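Local coordinates for formiminoglutamase (Trypanosoma cruzi, PDB 4MYK), which hydrolyses N-formimino-L-glutamate to glutamate and formamide, as an arginase-like enzyme that works with manganese ions, at residues G120-S125 / M279-P284; Q168-S173 / Q196-H201; R26-D31 / L109-F114; K229-S234 / T271-M276; R17-F22 / F62-G67. The protein carries 1 engineered substitution. One frame throughout, in Å; residues are numbered along the deposited sequence.

Contact 1 (G120-S125 / M279-P284); sequences GGNDQS and MSELNP
Gly121 and Glu281 bring their CA atoms to 4.8 Å where the loop after strand 114-119 passes the end of strand 274-280, and Glu281 N meets Gly120 O at 2.9 Å in a nearly straight bond (170°). The Glu281 chain bends at CD (chi2 -66°), and its carboxylate ends at the start of the 3-10 turn. There OE2 takes the backbone N-H of Asn122 at 2.9 Å, on its anti side and 33° out of the carboxylate plane; the Asn122 and Glu281 side chains cross at about a right angle. At the other end of the turn the extended Gln124 reaches strand 274-280, where NE2 lies 2.9 Å from Ser280 OG and 3.2 Å from Met279 O; both bonds are weak. Beyond the pair, Glu281 OE2 also accepts from Cys43 N and OE1 from Ser249 OG, beside the Cys43-Cys250 disulfide. Asn122 is a manganese ligand with Asp146 and Asp236. A buried carboxylate held on both oxygens thus fixes the backbone of a first-shell residue, consistent with a second-shell role for Glu281 that ties the metal site to the disulfide region.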
# COMPACT_ATOMS: atom_id res chain seq x y z
N GLY A 120 -1.49 15.38 17.90
CA GLY A 120 -0.75 16.61 18.14
C GLY A 120 0.37 16.71 17.12
O GLY A 120 0.80 15.70 16.58
N GLY A 121 0.85 17.92 16.84
CA GLY A 121 1.95 18.11 15.89
C GLY A 121 3.36 17.98 16.44
O GLY A 121 3.57 17.94 17.65
N ASN A 122 4.34 17.92 15.54
CA ASN A 122 5.76 17.74 15.85
C ASN A 122 6.27 18.56 17.03
O ASN A 122 7.20 18.15 17.74
CB ASN A 122 6.64 18.12 14.64
CG ASN A 122 6.44 17.20 13.44
OD1 ASN A 122 6.34 15.98 13.57
ND2 ASN A 122 6.42 17.80 12.26
N ASP A 123 5.66 19.73 17.22
CA ASP A 123 6.20 20.74 18.14
C ASP A 123 6.23 20.29 19.61
O ASP A 123 7.01 20.81 20.41
CB ASP A 123 5.46 22.06 17.97
CG ASP A 123 5.79 22.74 16.64
OD1 ASP A 123 5.31 23.87 16.41
OD2 ASP A 123 6.53 22.15 15.82
N GLN A 124 5.39 19.31 19.95
CA GLN A 124 5.37 18.71 21.27
C GLN A 124 6.74 18.13 21.66
O GLN A 124 7.04 17.99 22.85
CB GLN A 124 4.31 17.61 21.32
CG GLN A 124 4.70 16.33 20.57
CD GLN A 124 3.65 15.25 20.68
OE1 GLN A 124 2.63 15.42 21.34
NE2 GLN A 124 3.88 14.12 20.02
N SER A 125 7.55 17.80 20.66
CA SER A 125 8.81 17.11 20.89
C SER A 125 9.82 17.99 21.61
O SER A 125 10.69 17.49 22.32
CB SER A 125 9.40 16.63 19.58
OG SER A 125 8.44 15.92 18.83
N MET A 279 4.58 10.46 19.79
CA MET A 279 4.05 10.04 18.50
C MET A 279 3.35 11.24 17.93
O MET A 279 2.41 11.74 18.54
CB MET A 279 3.06 8.89 18.67
CG MET A 279 2.55 8.28 17.38
SD MET A 279 1.43 6.88 17.67
CE MET A 279 2.54 5.76 18.55
N SER A 280 3.82 11.72 16.78
CA SER A 280 3.40 13.01 16.25
C SER A 280 2.70 12.90 14.91
O SER A 280 2.95 11.97 14.16
CB SER A 280 4.60 13.94 16.08
OG SER A 280 5.01 14.47 17.32
N GLU A 281 1.84 13.89 14.63
CA GLU A 281 1.30 14.15 13.29
C GLU A 281 0.05 13.34 12.88
O GLU A 281 -0.40 13.43 11.74
CB GLU A 281 2.41 14.10 12.22
CG GLU A 281 3.49 15.18 12.39
CD GLU A 281 2.94 16.58 12.18
OE1 GLU A 281 1.95 16.70 11.42
OE2 GLU A 281 3.48 17.55 12.76
N LEU A 282 -0.50 12.57 13.81
CA LEU A 282 -1.76 11.86 13.56
C LEU A 282 -2.88 12.87 13.32
O LEU A 282 -3.13 13.73 14.16
CB LEU A 282 -2.13 10.91 14.71
CG LEU A 282 -3.35 10.02 14.44
CD1 LEU A 282 -3.04 9.08 13.30
CD2 LEU A 282 -3.76 9.23 15.68
N ASN A 283 -3.55 12.74 12.18
CA ASN A 283 -4.49 13.75 11.71
C ASN A 283 -5.78 13.13 11.11
O ASN A 283 -5.83 12.79 9.92
CB ASN A 283 -3.78 14.63 10.69
CG ASN A 283 -4.59 15.82 10.29
OD1 ASN A 283 -5.82 15.79 10.34
ND2 ASN A 283 -3.91 16.89 9.90
N PRO A 284 -6.81 12.97 11.96
CA PRO A 284 -8.05 12.25 11.60
C PRO A 284 -8.91 13.00 10.61
O PRO A 284 -9.82 12.41 10.03
CB PRO A 284 -8.77 12.10 12.94
CG PRO A 284 -7.69 12.26 13.98
CD PRO A 284 -6.75 13.26 13.40

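Contact 2 (Q168-S173 / Q196-H201); sequences QLLEES and QYVRDH
Leu170 pushes CD1 obliquely against the Tyr197 ring, 3.4 Å from CE1, as the two side chains slide past each other in opposite directions. The leucine stands at the end of helix 165-170 and the tyrosine near the end of helix 192-200, two helices of the arginase fold that meet here beside strand 180-185. Tyr197 CG is anti to the backbone N (chi1 180°), and the ring extends toward the other helix. At its tip, OH lies 3.3 Å from Glu171 CG; the glutamate crosses it at about a right angle, with the carboxylate nearly perpendicular to the ring. Val198 CG2 adds a looser apolar touch at 4.4 Å from Leu170 CD1, and His201 presents a ring face to Leu170 CB. That imidazole is fixed within its own helix end: ND1 donates to Tyr197 O at 2.9 Å (156°), with the oxygen almost in the ring plane. Between 168-173 and 196-201 the contact is therefore mainly apolar, with no hydrogen bond across it. Arg167 makes the polar addition between the helices, a cation-pi contact to Tyr197, and has a long, weak ion pair to Glu171. The one side-chain hydrogen bond within the segments serves instead to set the rotation of His201, turning a face of its ring toward Leu170.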
# COMPACT_ATOMS: atom_id res chain seq x y z
N GLN A 168 15.61 23.29 18.49
CA GLN A 168 15.58 23.71 19.89
C GLN A 168 16.42 22.81 20.76
O GLN A 168 17.07 23.27 21.69
CB GLN A 168 14.15 23.72 20.43
CG GLN A 168 13.35 24.88 19.93
CD GLN A 168 11.96 24.93 20.52
OE1 GLN A 168 10.97 24.79 19.80
NE2 GLN A 168 11.88 25.14 21.83
N LEU A 169 16.39 21.52 20.47
CA LEU A 169 17.13 20.59 21.29
C LEU A 169 18.62 20.62 20.93
O LEU A 169 19.48 20.61 21.82
CB LEU A 169 16.48 19.20 21.22
CG LEU A 169 14.98 19.27 21.63
CD1 LEU A 169 14.19 18.00 21.26
CD2 LEU A 169 14.77 19.64 23.13
N LEU A 170 18.95 20.71 19.65
CA LEU A 170 20.35 20.83 19.25
C LEU A 170 20.99 22.10 19.81
O LEU A 170 22.19 22.14 20.07
CB LEU A 170 20.49 20.81 17.73
CG LEU A 170 20.20 19.45 17.11
CD1 LEU A 170 20.16 19.56 15.59
CD2 LEU A 170 21.24 18.44 17.57
N GLU A 171 20.17 23.13 20.00
CA GLU A 171 20.65 24.38 20.56
C GLU A 171 20.80 24.33 22.08
O GLU A 171 21.19 25.33 22.69
CB GLU A 171 19.75 25.55 20.16
CG GLU A 171 19.76 25.86 18.69
CD GLU A 171 19.25 27.25 18.39
OE1 GLU A 171 18.09 27.37 17.91
OE2 GLU A 171 20.00 28.22 18.62
N GLU A 172 20.51 23.19 22.69
CA GLU A 172 20.64 23.03 24.14
C GLU A 172 22.09 22.77 24.57
O GLU A 172 22.77 21.91 24.01
CB GLU A 172 19.76 21.89 24.65
CG GLU A 172 18.26 22.16 24.56
CD GLU A 172 17.77 23.07 25.66
OE1 GLU A 172 18.48 23.20 26.68
OE2 GLU A 172 16.67 23.65 25.49
N SER A 173 22.55 23.53 25.56
CA SER A 173 23.89 23.35 26.13
C SER A 173 24.11 21.91 26.56
O SER A 173 25.13 21.30 26.24
CB SER A 173 24.08 24.24 27.36
OG SER A 173 23.97 25.61 27.04
N GLN A 196 23.31 19.90 6.67
CA GLN A 196 24.52 20.58 7.13
C GLN A 196 24.50 20.91 8.63
O GLN A 196 25.44 20.59 9.35
CB GLN A 196 24.73 21.85 6.30
CG GLN A 196 25.71 22.83 6.87
CD GLN A 196 25.93 24.03 5.97
OE1 GLN A 196 25.48 25.13 6.28
NE2 GLN A 196 26.63 23.82 4.86
N TYR A 197 23.41 21.52 9.10
CA TYR A 197 23.25 21.88 10.52
C TYR A 197 23.38 20.69 11.48
O TYR A 197 24.15 20.72 12.43
CB TYR A 197 21.91 22.61 10.74
CG TYR A 197 21.66 23.02 12.19
CD1 TYR A 197 20.80 22.30 13.01
CD2 TYR A 197 22.29 24.13 12.73
CE1 TYR A 197 20.58 22.67 14.33
CE2 TYR A 197 22.08 24.51 14.05
CZ TYR A 197 21.22 23.78 14.85
OH TYR A 197 21.01 24.18 16.16
N VAL A 198 22.59 19.65 11.23
CA VAL A 198 22.66 18.43 12.03
C VAL A 198 24.07 17.84 12.02
O VAL A 198 24.64 17.55 13.08
CB VAL A 198 21.72 17.34 11.46
CG1 VAL A 198 21.97 16.01 12.17
CG2 VAL A 198 20.26 17.76 11.58
N ARG A 199 24.63 17.67 10.83
CA ARG A 199 25.94 17.05 10.72
C ARG A 199 27.01 17.91 11.34
O ARG A 199 27.94 17.40 11.96
CB ARG A 199 26.24 16.67 9.28
CG ARG A 199 25.56 15.36 8.89
CD ARG A 199 25.36 15.22 7.40
NE ARG A 199 24.95 13.87 7.03
CZ ARG A 199 24.71 13.47 5.78
NH1 ARG A 199 24.84 14.33 4.77
NH2 ARG A 199 24.35 12.21 5.55
N ASP A 200 26.88 19.23 11.19
CA ASP A 200 27.79 20.17 11.84
C ASP A 200 27.64 20.16 13.36
O ASP A 200 28.45 20.73 14.09
CB ASP A 200 27.61 21.59 11.31
CG ASP A 200 28.35 21.82 9.99
OD1 ASP A 200 29.04 20.89 9.51
OD2 ASP A 200 28.23 22.93 9.45
N HIS A 201 26.58 19.52 13.84
CA HIS A 201 26.38 19.32 15.26
C HIS A 201 26.73 17.89 15.61
O HIS A 201 26.53 17.46 16.74
CB HIS A 201 24.94 19.64 15.66
CG HIS A 201 24.70 21.09 15.96
ND1 HIS A 201 24.44 22.02 14.97
CD2 HIS A 201 24.70 21.77 17.13
CE1 HIS A 201 24.28 23.21 15.53
NE2 HIS A 201 24.43 23.08 16.83

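Contact 3 (R26-D31 / L109-F114); sequences REEDAD and LARGAF
Arg111 and Glu27 cross at about a right angle in the arginase α/β fold, where the loop leading into strand 32-37 packs on the turn between helix 94-110 and the neighbouring parallel strand 114-119. Their flat groups are steeply turned, carboxylate and guanidinium planes lying 67° apart, yet Glu27 OE2 sits close to the guanidinium plane, and NH2 makes a salt bridge to it at 3.2 Å (161°). The arginine gets there from a crowded position, with CG between the backbone N and the carbonyl carbon (chi1 87°) and an extended chain to NE. The same NH2 bonds weakly to Glu27 O, and a water links NH1 to OE2, so the guanidinium edge is held at several points. Glu28 approaches differently: its OE2 lies over one guanidinium face, offset toward the rim, and OE1 is 4.1 Å from NE, well out of the plane, where it probably contributes only charge, no N-H pointing at it. NE itself is buried without a partner. Glu27 OE1 pairs with Lys104 of helix 94-110, placing the glutamate between two basic groups, which would probably favour its ionised form. Further along, Ala113 CB rests 3.8 Å from Ala30 O, and the backbones join. Phe114 N donates to Asp31 O at 2.9 Å, where strands 32-37 and 114-119 begin, and a second water bonds to that same oxygen.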
# COMPACT_ATOMS: atom_id res chain seq x y z
N ARG A 26 -4.07 4.84 40.77
CA ARG A 26 -3.27 6.06 40.87
C ARG A 26 -2.15 6.06 39.84
O ARG A 26 -1.39 5.09 39.74
CB ARG A 26 -2.67 6.23 42.27
CG ARG A 26 -3.09 7.53 42.99
CD ARG A 26 -1.96 8.15 43.85
NE ARG A 26 -1.76 7.50 45.15
CZ ARG A 26 -2.38 7.83 46.29
NH1 ARG A 26 -3.27 8.81 46.31
NH2 ARG A 26 -2.10 7.17 47.41
N GLU A 27 -2.05 7.15 39.09
CA GLU A 27 -1.00 7.33 38.10
C GLU A 27 0.36 6.84 38.59
O GLU A 27 1.15 6.29 37.81
CB GLU A 27 -0.89 8.81 37.72
CG GLU A 27 0.05 9.06 36.57
CD GLU A 27 0.27 10.54 36.31
OE1 GLU A 27 -0.67 11.33 36.56
OE2 GLU A 27 1.38 10.91 35.86
N GLU A 28 0.62 7.04 39.89
CA GLU A 28 1.93 6.74 40.48
C GLU A 28 2.23 5.25 40.40
O GLU A 28 3.38 4.81 40.55
CB GLU A 28 1.96 7.18 41.95
CG GLU A 28 1.21 8.47 42.22
CD GLU A 28 1.97 9.70 41.77
OE1 GLU A 28 3.17 9.84 42.13
OE2 GLU A 28 1.37 10.54 41.05
N ASP A 29 1.18 4.47 40.15
CA ASP A 29 1.27 3.01 40.15
C ASP A 29 1.37 2.41 38.75
O ASP A 29 1.67 1.24 38.58
CB ASP A 29 0.08 2.43 40.93
CG ASP A 29 0.15 2.78 42.43
OD1 ASP A 29 1.22 2.57 43.04
OD2 ASP A 29 -0.86 3.26 42.98
N ALA A 30 1.12 3.24 37.74
CA ALA A 30 1.24 2.83 36.35
C ALA A 30 2.69 2.78 35.88
O ALA A 30 3.48 3.70 36.15
CB ALA A 30 0.43 3.75 35.45
N ASP A 31 3.04 1.71 35.17
CA ASP A 31 4.36 1.58 34.55
C ASP A 31 4.47 2.57 33.39
O ASP A 31 5.53 3.17 33.16
CB ASP A 31 4.56 0.16 34.03
CG ASP A 31 4.43 -0.88 35.12
OD1 ASP A 31 5.31 -0.93 36.00
OD2 ASP A 31 3.46 -1.67 35.09
N LEU A 109 8.81 11.10 34.46
CA LEU A 109 10.20 10.70 34.31
C LEU A 109 10.91 10.63 35.66
O LEU A 109 11.52 9.62 36.01
CB LEU A 109 10.96 11.67 33.39
CG LEU A 109 10.79 11.60 31.87
CD1 LEU A 109 11.68 12.64 31.22
CD2 LEU A 109 11.11 10.21 31.37
N ALA A 110 10.81 11.72 36.41
CA ALA A 110 11.44 11.85 37.72
C ALA A 110 11.14 10.69 38.67
O ALA A 110 11.95 10.36 39.52
CB ALA A 110 11.06 13.18 38.36
N ARG A 111 9.97 10.06 38.53
CA ARG A 111 9.60 9.01 39.48
C ARG A 111 9.82 7.62 38.91
O ARG A 111 9.41 6.63 39.50
CB ARG A 111 8.16 9.15 39.98
CG ARG A 111 7.14 8.50 39.10
CD ARG A 111 5.75 8.57 39.70
NE ARG A 111 4.76 8.17 38.70
CZ ARG A 111 4.10 9.03 37.94
NH1 ARG A 111 4.29 10.33 38.10
NH2 ARG A 111 3.23 8.59 37.04
N GLY A 112 10.45 7.55 37.75
CA GLY A 112 10.76 6.27 37.16
C GLY A 112 9.71 5.68 36.24
O GLY A 112 9.95 4.62 35.66
N ALA A 113 8.56 6.33 36.09
CA ALA A 113 7.53 5.83 35.18
C ALA A 113 7.86 6.18 33.73
O ALA A 113 8.76 6.99 33.48
CB ALA A 113 6.15 6.36 35.57
N PHE A 114 7.16 5.57 32.78
CA PHE A 114 7.43 5.81 31.36
C PHE A 114 6.32 6.63 30.70
O PHE A 114 5.17 6.18 30.60
CB PHE A 114 7.62 4.48 30.61
CG PHE A 114 8.01 4.65 29.16
CD1 PHE A 114 7.07 4.98 28.21
CD2 PHE A 114 9.32 4.45 28.76
CE1 PHE A 114 7.43 5.13 26.89
CE2 PHE A 114 9.69 4.59 27.44
CZ PHE A 114 8.74 4.93 26.50
O HOH W 1 2.91 13.11 37.47
O HOH W 2 8.02 2.22 34.30

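Contact 4 (K229-S234 / T271-M276); sequences KNTFFS and TPTVMM
Strands 231-236 and 274-280 are the two parallel strands of a beta-alpha-beta unit in the central sheet, joined through helix 258-270, and their first residues pair around a beta bulge. Thr231 bridges to Val274 and Phe232 to Met276, so Met275 is the extra residue; the short segments are splayed by 64°. Three backbone bonds carry the pairing: Thr231 N to Thr273 O at 2.8 Å, Met275 N to Thr231 O at 2.8 Å, and Phe233 N to Met276 O at 2.9 Å. On one face of the sheet Met276 and Phe232 cross obliquely in a Met-aromatic contact. The methionine CG stands between the backbone N and the carbonyl carbon (chi1 84°), which brings it 3.5 Å from Phe232 CD1. SD then lies over the ring face, 4.4 Å from the centroid and 25° off the normal, while Ser234 CB covers the other face. Helix 125-135 closes over this pair through Asn128, touched by both residues. At the bulge, Met275 and Asn230 lie side by side, pointing the same way, with Met275 CG packed on Asn230 CA; the amide of Asn230 is occupied elsewhere, ND2 donating to Asp139 O. The opposite face carries Thr231, Phe233 and Val274 and is packed by Phe224 and Leu220 of helix 216-227. Here the Phe233 ring leads away from the neighbouring strand, and its CB makes the apolar touch, 3.7 Å from Val274 CG1.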
# COMPACT_ATOMS: atom_id res chain seq x y z
N LYS A 229 22.16 5.95 26.28
CA LYS A 229 21.39 6.01 27.51
C LYS A 229 20.27 7.03 27.42
O LYS A 229 20.41 8.05 26.74
CB LYS A 229 22.28 6.34 28.70
CG LYS A 229 23.46 5.42 28.87
CD LYS A 229 23.63 5.04 30.32
CE LYS A 229 23.37 6.22 31.25
NZ LYS A 229 23.49 5.86 32.70
N ASN A 230 19.17 6.76 28.12
CA ASN A 230 18.13 7.75 28.30
C ASN A 230 17.65 8.28 26.96
O ASN A 230 17.59 9.50 26.74
CB ASN A 230 18.65 8.89 29.17
CG ASN A 230 19.15 8.40 30.51
OD1 ASN A 230 18.54 7.55 31.14
ND2 ASN A 230 20.28 8.94 30.94
N THR A 231 17.30 7.36 26.08
CA THR A 231 16.86 7.69 24.74
C THR A 231 15.37 8.08 24.67
O THR A 231 14.50 7.39 25.19
CB THR A 231 17.15 6.55 23.78
OG1 THR A 231 18.56 6.38 23.67
CG2 THR A 231 16.61 6.85 22.41
N PHE A 232 15.13 9.22 24.03
CA PHE A 232 13.80 9.74 23.72
C PHE A 232 13.43 9.19 22.34
O PHE A 232 14.06 9.55 21.34
CB PHE A 232 13.85 11.28 23.72
CG PHE A 232 12.61 11.94 23.19
CD1 PHE A 232 11.39 11.27 23.14
CD2 PHE A 232 12.66 13.25 22.75
CE1 PHE A 232 10.25 11.89 22.65
CE2 PHE A 232 11.51 13.88 22.26
CZ PHE A 232 10.31 13.19 22.21
N PHE A 233 12.43 8.32 22.30
CA PHE A 233 11.99 7.69 21.05
C PHE A 233 10.83 8.50 20.47
O PHE A 233 9.69 8.36 20.89
CB PHE A 233 11.59 6.23 21.29
CG PHE A 233 11.31 5.44 20.03
CD1 PHE A 233 12.26 5.38 19.00
CD2 PHE A 233 10.12 4.74 19.87
CE1 PHE A 233 11.99 4.65 17.84
CE2 PHE A 233 9.87 4.01 18.72
CZ PHE A 233 10.80 3.97 17.71
N SER A 234 11.16 9.35 19.50
CA SER A 234 10.21 10.30 18.92
C SER A 234 9.76 9.82 17.54
O SER A 234 10.56 9.78 16.60
CB SER A 234 10.84 11.70 18.81
OG SER A 234 9.89 12.69 18.45
N THR A 271 13.87 -2.26 24.62
CA THR A 271 15.16 -1.58 24.79
C THR A 271 15.13 -0.69 26.03
O THR A 271 14.51 0.37 26.01
CB THR A 271 15.52 -0.72 23.55
OG1 THR A 271 15.87 -1.60 22.47
CG2 THR A 271 16.70 0.20 23.84
N PRO A 272 15.80 -1.12 27.10
CA PRO A 272 15.70 -0.53 28.44
C PRO A 272 16.28 0.89 28.55
O PRO A 272 15.95 1.60 29.50
CB PRO A 272 16.50 -1.50 29.31
CG PRO A 272 17.44 -2.16 28.38
CD PRO A 272 16.70 -2.29 27.08
N THR A 273 17.11 1.29 27.59
CA THR A 273 17.61 2.66 27.58
C THR A 273 16.57 3.66 27.03
O THR A 273 16.75 4.87 27.15
CB THR A 273 18.91 2.80 26.78
OG1 THR A 273 18.71 2.33 25.44
CG2 THR A 273 20.03 2.00 27.45
N VAL A 274 15.51 3.15 26.41
CA VAL A 274 14.48 4.04 25.89
C VAL A 274 13.53 4.49 27.00
O VAL A 274 12.75 3.69 27.54
CB VAL A 274 13.69 3.38 24.74
CG1 VAL A 274 12.51 4.24 24.33
CG2 VAL A 274 14.61 3.13 23.56
N MET A 275 13.61 5.77 27.35
CA MET A 275 12.99 6.25 28.59
C MET A 275 11.69 7.02 28.40
O MET A 275 10.94 7.26 29.36
CB MET A 275 14.01 7.05 29.42
CG MET A 275 15.29 6.26 29.73
SD MET A 275 15.00 4.76 30.69
CE MET A 275 14.47 5.48 32.23
N MET A 276 11.40 7.40 27.17
CA MET A 276 10.10 7.95 26.85
C MET A 276 9.88 7.88 25.36
O MET A 276 10.79 7.58 24.60
CB MET A 276 9.93 9.39 27.35
CG MET A 276 10.47 10.46 26.42
SD MET A 276 9.88 12.15 26.79
CE MET A 276 8.24 12.10 26.05

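Contact 5 (R17-F22 / F62-G67); sequences RLLSLF and FLQRLG
In the arginase α/β fold the chain that follows helix 55-63 is met here by the N-terminal segment, next to strands 32-37 and 83-88, with Arg17 as the main polar link. Extended from CG to NE, the arginine lies across the turn, and NH1 donates to Arg65 O at 2.7 Å (156°); the oxygen is close to the guanidinium plane and the nitrogen lies in the carbonyl plane. Asp15 pairs with NE, and Gln189 of a second subunit packs on the same side chain. Next along, Leu18 N makes a weak bond to Leu66 O at 3.3 Å, and the leucine's CD1 is equally near that oxygen. Arg17 CA also approaches Gly67 O at 3.2 Å, a CA-H...O contact. One water completes the polar seam: it accepts from Leu19 N at 2.9 Å and donates to Leu63 O at 2.8 Å and to Leu66 O. Beside these polar bonds, Phe22 and Leu63 reach toward each other tip to tip, CZ to CD2 3.7 Å, against Ile34 of strand 32-37. At the outer margin Leu19 CD1 touches Gln64 OE1, whose amide turns back through NE2 to Arg60 O. The carbonyls of Leu63, Arg65 and Leu66 are thus served by a water, a guanidinium N-H and a weak backbone bond, which tie the turn to the N-terminal segment.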
# COMPACT_ATOMS: atom_id res chain seq x y z
N ARG A 17 -7.88 -6.99 26.13
CA ARG A 17 -7.04 -6.11 25.32
C ARG A 17 -6.42 -4.96 26.12
O ARG A 17 -6.43 -4.97 27.33
CB ARG A 17 -7.81 -5.61 24.10
CG ARG A 17 -8.12 -6.73 23.12
CD ARG A 17 -8.92 -6.24 21.93
NE ARG A 17 -9.07 -7.30 20.94
CZ ARG A 17 -9.42 -7.10 19.67
NH1 ARG A 17 -9.65 -5.87 19.22
NH2 ARG A 17 -9.53 -8.13 18.83
N LEU A 18 -5.86 -3.97 25.42
CA LEU A 18 -5.12 -2.90 26.08
C LEU A 18 -5.91 -2.25 27.20
O LEU A 18 -5.35 -1.92 28.25
CB LEU A 18 -4.66 -1.83 25.08
CG LEU A 18 -3.42 -2.17 24.24
CD1 LEU A 18 -3.40 -1.36 22.95
CD2 LEU A 18 -2.15 -1.94 25.04
N LEU A 19 -7.20 -2.08 26.98
CA LEU A 19 -8.09 -1.51 28.00
C LEU A 19 -7.96 -2.17 29.38
O LEU A 19 -7.99 -1.50 30.41
CB LEU A 19 -9.54 -1.56 27.51
CG LEU A 19 -10.56 -0.79 28.34
CD1 LEU A 19 -10.04 0.61 28.60
CD2 LEU A 19 -11.89 -0.75 27.62
N SER A 20 -7.76 -3.49 29.41
CA SER A 20 -7.65 -4.24 30.66
C SER A 20 -6.39 -3.96 31.50
O SER A 20 -6.33 -4.32 32.68
CB SER A 20 -7.75 -5.74 30.39
OG SER A 20 -6.67 -6.16 29.58
N LEU A 21 -5.39 -3.32 30.90
CA LEU A 21 -4.15 -3.00 31.60
C LEU A 21 -4.26 -1.69 32.37
O LEU A 21 -3.41 -1.37 33.20
CB LEU A 21 -2.98 -2.93 30.60
CG LEU A 21 -2.77 -4.17 29.73
CD1 LEU A 21 -1.77 -3.89 28.63
CD2 LEU A 21 -2.34 -5.33 30.59
N PHE A 22 -5.33 -0.94 32.09
CA PHE A 22 -5.65 0.29 32.81
C PHE A 22 -6.31 0.00 34.16
O PHE A 22 -7.43 0.43 34.44
CB PHE A 22 -6.55 1.18 31.95
CG PHE A 22 -5.84 1.83 30.80
CD1 PHE A 22 -5.75 1.20 29.58
CD2 PHE A 22 -5.26 3.09 30.94
CE1 PHE A 22 -5.08 1.80 28.51
CE2 PHE A 22 -4.60 3.69 29.89
CZ PHE A 22 -4.51 3.05 28.67
N PHE A 62 -9.57 4.10 19.55
CA PHE A 62 -9.12 2.75 19.24
C PHE A 62 -8.37 2.13 20.41
O PHE A 62 -8.31 0.91 20.53
CB PHE A 62 -8.35 2.72 17.91
CG PHE A 62 -9.24 2.98 16.72
CD1 PHE A 62 -9.96 1.94 16.14
CD2 PHE A 62 -9.42 4.27 16.23
CE1 PHE A 62 -10.82 2.18 15.07
CE2 PHE A 62 -10.28 4.52 15.17
CZ PHE A 62 -10.98 3.47 14.59
N LEU A 63 -7.84 2.97 21.28
CA LEU A 63 -7.19 2.50 22.49
C LEU A 63 -8.14 1.62 23.30
O LEU A 63 -7.73 0.63 23.92
CB LEU A 63 -6.73 3.67 23.36
CG LEU A 63 -6.06 3.26 24.68
CD1 LEU A 63 -4.70 2.58 24.46
CD2 LEU A 63 -5.91 4.47 25.59
N GLN A 64 -9.42 2.00 23.31
CA GLN A 64 -10.42 1.27 24.10
C GLN A 64 -10.75 -0.07 23.46
O GLN A 64 -11.46 -0.86 24.06
CB GLN A 64 -11.73 2.07 24.25
CG GLN A 64 -11.58 3.56 24.37
CD GLN A 64 -10.86 3.98 25.63
OE1 GLN A 64 -11.11 3.45 26.71
NE2 GLN A 64 -9.96 4.95 25.50
N ARG A 65 -10.23 -0.33 22.27
CA ARG A 65 -10.70 -1.44 21.45
C ARG A 65 -9.66 -2.44 20.96
O ARG A 65 -10.02 -3.55 20.57
CB ARG A 65 -11.43 -0.88 20.23
CG ARG A 65 -12.64 -0.06 20.58
CD ARG A 65 -13.18 0.69 19.38
NE ARG A 65 -14.52 1.19 19.66
CZ ARG A 65 -14.77 2.25 20.42
NH1 ARG A 65 -13.77 2.92 20.98
NH2 ARG A 65 -16.02 2.64 20.63
N LEU A 66 -8.39 -2.07 20.94
CA LEU A 66 -7.42 -2.89 20.22
C LEU A 66 -6.35 -3.51 21.12
O LEU A 66 -6.14 -3.07 22.25
CB LEU A 66 -6.73 -2.07 19.12
CG LEU A 66 -7.63 -1.33 18.13
CD1 LEU A 66 -6.80 -0.67 17.07
CD2 LEU A 66 -8.62 -2.30 17.52
N GLY A 67 -5.71 -4.56 20.60
CA GLY A 67 -4.47 -5.08 21.15
C GLY A 67 -4.54 -6.17 22.20
O GLY A 67 -4.54 -5.88 23.39
O HOH W 3 -8.14 -2.10 24.20

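Overall arrangement
Contacts 1 and 4 both use strand 274-280, at its far end and its start respectively, with centres 19 Å apart; Ser125 OG of contact 1 comes within 3.6 Å of Ser234 OG of contact 4. Contact 1 holds the manganese ligand Asn122, whereas Phe232 of contact 4 stays about 11 Å from the metal and Val198 of contact 2 about 12 Å, measured from their side chains. Contact 2 touches contact 1 through Leu169 CD1, 3.7 Å from Ser125 O. Contact 3 reaches the sheet beside contact 4, where Phe114 CE2 packs 3.2 Å from Val274 O. Segment 17-22 of contact 5 lies just before 26-31 of contact 3, their centres 19 Å apart with no other touch; both lie away from the metal site.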